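Local coordinates for protein oxaloacetate acetyl hydrolase (Cryphonectria parasitica, PDB 3LYE) that belongs to the phosphoenolpyruvate phosphomutase family of TIM-barrel proteins, assembles as a tetramer and carries calcium ions in this crystal, at residues A38-A41 with M42-G45; R259-L262 with V263-R266; C286-Q289 with D290-V294. All coordinates share one frame; numbering follows the deposited sequence.

Interaction 1: A38-A41 with M42-G45; sequences ARTA and MELG
A38 and M42 are one helical turn apart, joined by the M42 N to A38 O bond at 3.0 Å, and the same spacing repeats from E43 N to R39 O and from L44 N to T40 O. This is the last turn of helix 35-43, the helix of a beta-alpha-beta unit running from strand 27-32 to strand 49-51. It closes in a Schellman motif at G45, the first residue to leave helical angles, with positive phi (82°). Further bonds of the last turn run from G45 N to M42 O at 3.0 Å and, weakly, from L44 N to A41 O.

M42 carries most of the side-chain contact. With its CG opposite the carbonyl carbon (chi1 -67°), the chain runs back down the helix, where M42 CG lies 3.2 Å from A38 O, with SD beside the same oxygen. A bend at chi3 (71°) then swings CE toward the R39 guanidinium, which it meets obliquely. That guanidinium is held from outside: R39 NE bonds to G62 O of the second subunit.

On another flank T40 and E43 run side by side in the same direction. The carboxylate of E43 belongs to the subunit interface, with OE1 in a salt bridge to R259 and OE2 hydrogen-bonded to Y255, both of the second subunit. T40 OG1 turns back to L36 O. Underneath, A41 packs on P30, V32 and L49 of the sheet, and L44 rests on L262 of the second subunit. L44 CG lies 3.4 Å from T40 O, while L44 CD1 is 4.2 Å from T40 CG2.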
# COMPACT_ATOMS: atom_id res chain seq x y z
N ALA A 38 -0.26 -15.49 12.78
CA ALA A 38 -0.26 -14.67 13.98
C ALA A 38 -1.49 -14.95 14.86
O ALA A 38 -1.37 -15.11 16.09
CB ALA A 38 -0.20 -13.20 13.62
N ARG A 39 -2.66 -15.04 14.25
CA ARG A 39 -3.88 -15.30 15.01
C ARG A 39 -3.81 -16.68 15.68
O ARG A 39 -4.34 -16.86 16.77
CB ARG A 39 -5.10 -15.24 14.09
CG ARG A 39 -5.54 -13.83 13.71
CD ARG A 39 -6.13 -13.06 14.87
NE ARG A 39 -6.87 -11.92 14.35
CZ ARG A 39 -7.56 -11.07 15.10
NH1 ARG A 39 -8.20 -10.08 14.51
NH2 ARG A 39 -7.58 -11.20 16.42
N THR A 40 -3.17 -17.63 15.03
CA THR A 40 -3.06 -18.97 15.60
C THR A 40 -2.15 -18.94 16.84
O THR A 40 -2.44 -19.53 17.88
CB THR A 40 -2.59 -20.01 14.59
OG1 THR A 40 -3.47 -20.01 13.47
CG2 THR A 40 -2.63 -21.40 15.15
N ALA A 41 -1.02 -18.25 16.74
CA ALA A 41 -0.12 -18.12 17.88
C ALA A 41 -0.84 -17.43 19.04
O ALA A 41 -0.64 -17.76 20.20
CB ALA A 41 1.11 -17.36 17.48
N MET A 42 -1.69 -16.45 18.72
CA MET A 42 -2.47 -15.72 19.72
C MET A 42 -3.49 -16.65 20.39
O MET A 42 -3.61 -16.65 21.60
CB MET A 42 -3.19 -14.52 19.11
CG MET A 42 -2.23 -13.45 18.64
SD MET A 42 -2.92 -12.25 17.45
CE MET A 42 -4.01 -11.31 18.47
N GLU A 43 -4.17 -17.46 19.59
CA GLU A 43 -5.17 -18.40 20.08
C GLU A 43 -4.53 -19.34 21.10
O GLU A 43 -5.14 -19.69 22.12
CB GLU A 43 -5.64 -19.31 18.91
CG GLU A 43 -6.53 -20.49 19.28
CD GLU A 43 -6.81 -21.48 18.13
OE1 GLU A 43 -7.60 -22.44 18.38
OE2 GLU A 43 -6.30 -21.34 17.02
N LEU A 44 -3.27 -19.70 20.86
CA LEU A 44 -2.56 -20.64 21.72
C LEU A 44 -1.91 -20.03 22.93
O LEU A 44 -1.33 -20.74 23.74
CB LEU A 44 -1.56 -21.46 20.87
CG LEU A 44 -2.22 -22.32 19.78
CD1 LEU A 44 -1.17 -22.87 18.82
CD2 LEU A 44 -3.09 -23.43 20.37
N GLY A 45 -2.01 -18.72 23.07
CA GLY A 45 -1.45 -18.06 24.23
C GLY A 45 0.01 -17.69 24.32
O GLY A 45 0.52 -17.44 25.42

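Interaction 2: R259-L262 with V263-R266; sequences RETL and VRLR
V263 and R259 touch one turn apart on helix 251-268. V263 CG2 lies 3.3 Å from R259 O, the oxygen that also accepts V263 N at 2.9 Å, and R259 NH2 crosses at an angle 3.7 Å from the same methyl of V263. The R259 chain runs straight as far as NE, and the turn at chi4 (-77°) brings NH2 back to that methyl; its NH1 goes on to a salt bridge with E43 of the second subunit. R266, further along, sends NH1 to L44 O of that subunit. The tightly packed part is the buried side formed by T261, L262 and L265: L262 packs on L44, T261 on A249 and L265 on F246, all of the second subunit. Within it, L262 CD2 and L265 CD2 are 4.3 Å apart, a modest apolar touch.

The other flank is looser and wet. R264 bends at chi3 (-58°), which folds its guanidinium back so that one face lies over E260 O. R264 NH2 comes 3.9 Å from E260 CG, but E260 OE2 stays beyond salt-bridge distance, and the carboxylate and guanidinium planes are 34° apart. A water fills in, donating to E260 OE2 and taking a weak bond from R264 NH2. A second water, at the guanidinium edge and in its plane, donates to T261 OG1 at 2.7 Å and weakly accepts from R264 NH1. In the same chain, T261 OG1 also reaches A257 O, and R264 NH1 reaches V271 O.

A face buried against the second subunit and a more exposed, hydrated face suit a helix that projects from its own barrel onto the next, consistent with the helix-swapped TIM barrels of this superfamily.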
# COMPACT_ATOMS: atom_id res chain seq x y z
N ARG A 259 1.06 -28.28 0.33
CA ARG A 259 1.53 -29.15 -0.73
C ARG A 259 0.86 -30.51 -0.74
O ARG A 259 0.38 -30.99 -1.76
CB ARG A 259 3.03 -29.33 -0.66
CG ARG A 259 3.62 -29.93 -1.90
CD ARG A 259 5.05 -30.32 -1.70
NE ARG A 259 5.72 -30.44 -3.00
CZ ARG A 259 5.58 -31.47 -3.83
NH1 ARG A 259 6.21 -31.44 -4.98
NH2 ARG A 259 4.81 -32.52 -3.54
N GLU A 260 0.80 -31.14 0.43
CA GLU A 260 0.17 -32.46 0.52
C GLU A 260 -1.30 -32.38 0.13
O GLU A 260 -1.84 -33.27 -0.53
CB GLU A 260 0.29 -33.01 1.95
CG GLU A 260 -0.30 -34.38 2.16
CD GLU A 260 0.28 -35.11 3.36
OE1 GLU A 260 0.87 -34.43 4.23
OE2 GLU A 260 0.16 -36.36 3.40
N THR A 261 -1.98 -31.31 0.54
CA THR A 261 -3.39 -31.16 0.21
C THR A 261 -3.61 -30.97 -1.27
O THR A 261 -4.49 -31.56 -1.89
CB THR A 261 -4.01 -30.01 0.99
OG1 THR A 261 -3.96 -30.31 2.39
CG2 THR A 261 -5.44 -29.78 0.58
N LEU A 262 -2.80 -30.10 -1.87
CA LEU A 262 -2.94 -29.83 -3.30
C LEU A 262 -2.58 -31.05 -4.15
O LEU A 262 -3.14 -31.24 -5.23
CB LEU A 262 -2.16 -28.57 -3.67
CG LEU A 262 -2.71 -27.27 -3.10
CD1 LEU A 262 -1.82 -26.15 -3.61
CD2 LEU A 262 -4.17 -27.12 -3.54
N VAL A 263 -1.65 -31.88 -3.68
CA VAL A 263 -1.29 -33.11 -4.42
C VAL A 263 -2.55 -34.00 -4.39
O VAL A 263 -2.89 -34.63 -5.38
CB VAL A 263 -0.07 -33.82 -3.79
CG1 VAL A 263 0.02 -35.27 -4.26
CG2 VAL A 263 1.19 -33.08 -4.15
N ARG A 264 -3.22 -34.08 -3.25
CA ARG A 264 -4.44 -34.88 -3.12
C ARG A 264 -5.51 -34.33 -4.07
O ARG A 264 -6.21 -35.09 -4.72
CB ARG A 264 -4.96 -34.86 -1.68
CG ARG A 264 -6.15 -35.76 -1.41
CD ARG A 264 -6.64 -35.56 0.00
NE ARG A 264 -5.56 -35.85 0.93
CZ ARG A 264 -5.06 -35.04 1.86
NH1 ARG A 264 -5.54 -33.83 2.14
NH2 ARG A 264 -4.05 -35.49 2.56
N LEU A 265 -5.67 -33.01 -4.14
CA LEU A 265 -6.67 -32.46 -5.04
C LEU A 265 -6.31 -32.78 -6.48
O LEU A 265 -7.16 -33.20 -7.28
CB LEU A 265 -6.76 -30.94 -4.86
CG LEU A 265 -7.67 -30.21 -5.84
CD1 LEU A 265 -9.07 -30.74 -5.70
CD2 LEU A 265 -7.57 -28.75 -5.56
N ARG A 266 -5.05 -32.64 -6.83
CA ARG A 266 -4.63 -32.89 -8.19
C ARG A 266 -4.81 -34.34 -8.64
O ARG A 266 -5.30 -34.60 -9.73
CB ARG A 266 -3.12 -32.55 -8.33
CG ARG A 266 -2.60 -32.64 -9.77
CD ARG A 266 -1.09 -32.44 -9.87
NE ARG A 266 -0.43 -33.55 -9.21
CZ ARG A 266 0.83 -33.56 -8.78
NH1 ARG A 266 1.63 -32.50 -8.95
NH2 ARG A 266 1.27 -34.66 -8.18
O HOH W 1 -1.39 -37.37 1.42
O HOH W 2 -6.08 -31.08 3.83

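Interaction 3: C286-Q289 with D290-V294; sequences CGLQ and DAMEV
A helix-to-helix junction is made here by G287, which is both the C-prime residue of the Schellman motif ending helix 279-285 and the N-cap of helix 288-297, and its carbonyl takes the first bond of the new helix from A291. The motif is closed by bonds from L288 N to F283 O and from G287 N to E284 O, and the positive phi of G287 (88°) turns the chain. G287 O then accepts A291 N at 3.1 Å. L288 O takes M292 N at 2.9 Å, and E293 N follows to Q289 O.

The main side-chain pair is L288 with M292. Turned beside its own backbone N (chi1 -70°), M292 CG sits 3.4 Å from L288 O; the extended chain beyond it carries SD and CE past the leucine branch. M292 CE is 3.8 Å from L288 CD2, and M292 SD is 3.9 Å from L288 CG. L288 and A291 also pack on L66 of the second subunit, and A291 touches I103 of the third.

Further round, Q289 bends at chi2 (65°), and its side chain crosses that of E293 at about a right angle. Q289 NE2 lies 3.6 Å from E293 CG and just as far from E293 OE1, with the two flat groups well away from coplanar.

The chemistry is therefore mostly backbone bonding plus apolar packing of leucine against methionine, with the glutamine and glutamate in a loose polar contact at the surface. The acidic side chain of D290, in the first turn of the helix, would probably interact favourably with the helix dipole.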
# COMPACT_ATOMS: atom_id res chain seq x y z
N CYS A 286 -9.62 -15.83 13.43
CA CYS A 286 -9.31 -14.53 12.88
C CYS A 286 -10.14 -13.35 13.37
O CYS A 286 -10.33 -12.39 12.63
CB CYS A 286 -9.24 -14.60 11.35
SG CYS A 286 -7.90 -15.65 10.72
N GLY A 287 -10.65 -13.41 14.58
CA GLY A 287 -11.38 -12.29 15.14
C GLY A 287 -12.84 -12.10 14.92
O GLY A 287 -13.36 -10.99 15.10
N LEU A 288 -13.55 -13.18 14.65
CA LEU A 288 -14.98 -13.05 14.43
C LEU A 288 -15.70 -12.54 15.64
O LEU A 288 -16.57 -11.69 15.52
CB LEU A 288 -15.56 -14.40 14.02
CG LEU A 288 -17.08 -14.40 13.79
CD1 LEU A 288 -17.45 -13.50 12.63
CD2 LEU A 288 -17.54 -15.84 13.51
N GLN A 289 -15.34 -13.05 16.82
CA GLN A 289 -16.04 -12.58 18.02
C GLN A 289 -15.87 -11.08 18.24
O GLN A 289 -16.82 -10.40 18.57
CB GLN A 289 -15.67 -13.37 19.27
CG GLN A 289 -16.56 -12.97 20.45
CD GLN A 289 -18.03 -13.33 20.21
OE1 GLN A 289 -18.33 -14.38 19.64
NE2 GLN A 289 -18.94 -12.46 20.64
N ASP A 290 -14.69 -10.53 18.02
CA ASP A 290 -14.50 -9.10 18.19
C ASP A 290 -15.39 -8.34 17.21
O ASP A 290 -15.98 -7.31 17.54
CB ASP A 290 -13.06 -8.70 17.85
CG ASP A 290 -12.07 -9.03 18.93
OD1 ASP A 290 -10.87 -8.90 18.65
OD2 ASP A 290 -12.47 -9.40 20.06
N ALA A 291 -15.49 -8.85 15.99
CA ALA A 291 -16.30 -8.18 14.99
C ALA A 291 -17.77 -8.24 15.32
O ALA A 291 -18.50 -7.26 15.14
CB ALA A 291 -16.01 -8.75 13.61
N MET A 292 -18.20 -9.37 15.85
CA MET A 292 -19.59 -9.55 16.22
C MET A 292 -19.94 -8.61 17.38
O MET A 292 -21.03 -8.10 17.45
CB MET A 292 -19.93 -11.00 16.57
CG MET A 292 -19.91 -11.95 15.38
SD MET A 292 -20.25 -13.65 15.94
CE MET A 292 -20.91 -14.43 14.45
N GLU A 293 -18.99 -8.37 18.28
CA GLU A 293 -19.26 -7.49 19.40
C GLU A 293 -19.40 -6.06 18.90
O GLU A 293 -20.21 -5.31 19.40
CB GLU A 293 -18.20 -7.63 20.48
CG GLU A 293 -18.26 -9.01 21.16
CD GLU A 293 -17.13 -9.24 22.14
OE1 GLU A 293 -17.15 -10.29 22.84
OE2 GLU A 293 -16.21 -8.39 22.21
N VAL A 294 -18.60 -5.68 17.91
CA VAL A 294 -18.70 -4.34 17.37
C VAL A 294 -20.04 -4.20 16.66
O VAL A 294 -20.77 -3.24 16.88
CB VAL A 294 -17.60 -4.07 16.31
CG1 VAL A 294 -18.01 -2.91 15.44
CG2 VAL A 294 -16.25 -3.84 16.98

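Interaction 1 is the most buried of the three, set between the barrel strands and a neighbouring subunit; interactions 2 and 3 are partly buried, with one side against other subunits and another exposed. Interactions 1 and 3 meet directly within the chain, R39 NH1 lying 3.7 Å from C286 O. Interactions 1 and 2 stay apart in one chain, about 15 Å between nearest atoms, yet the helix end of 38-45 receives R259 and R266 of the second subunit. Interface charge marks interactions 1 and 2, water bridging interaction 2, leucine-methionine packing interaction 3, and helix ends interactions 1 and 3. All three touch the second subunit, and interaction 3 also reaches a third.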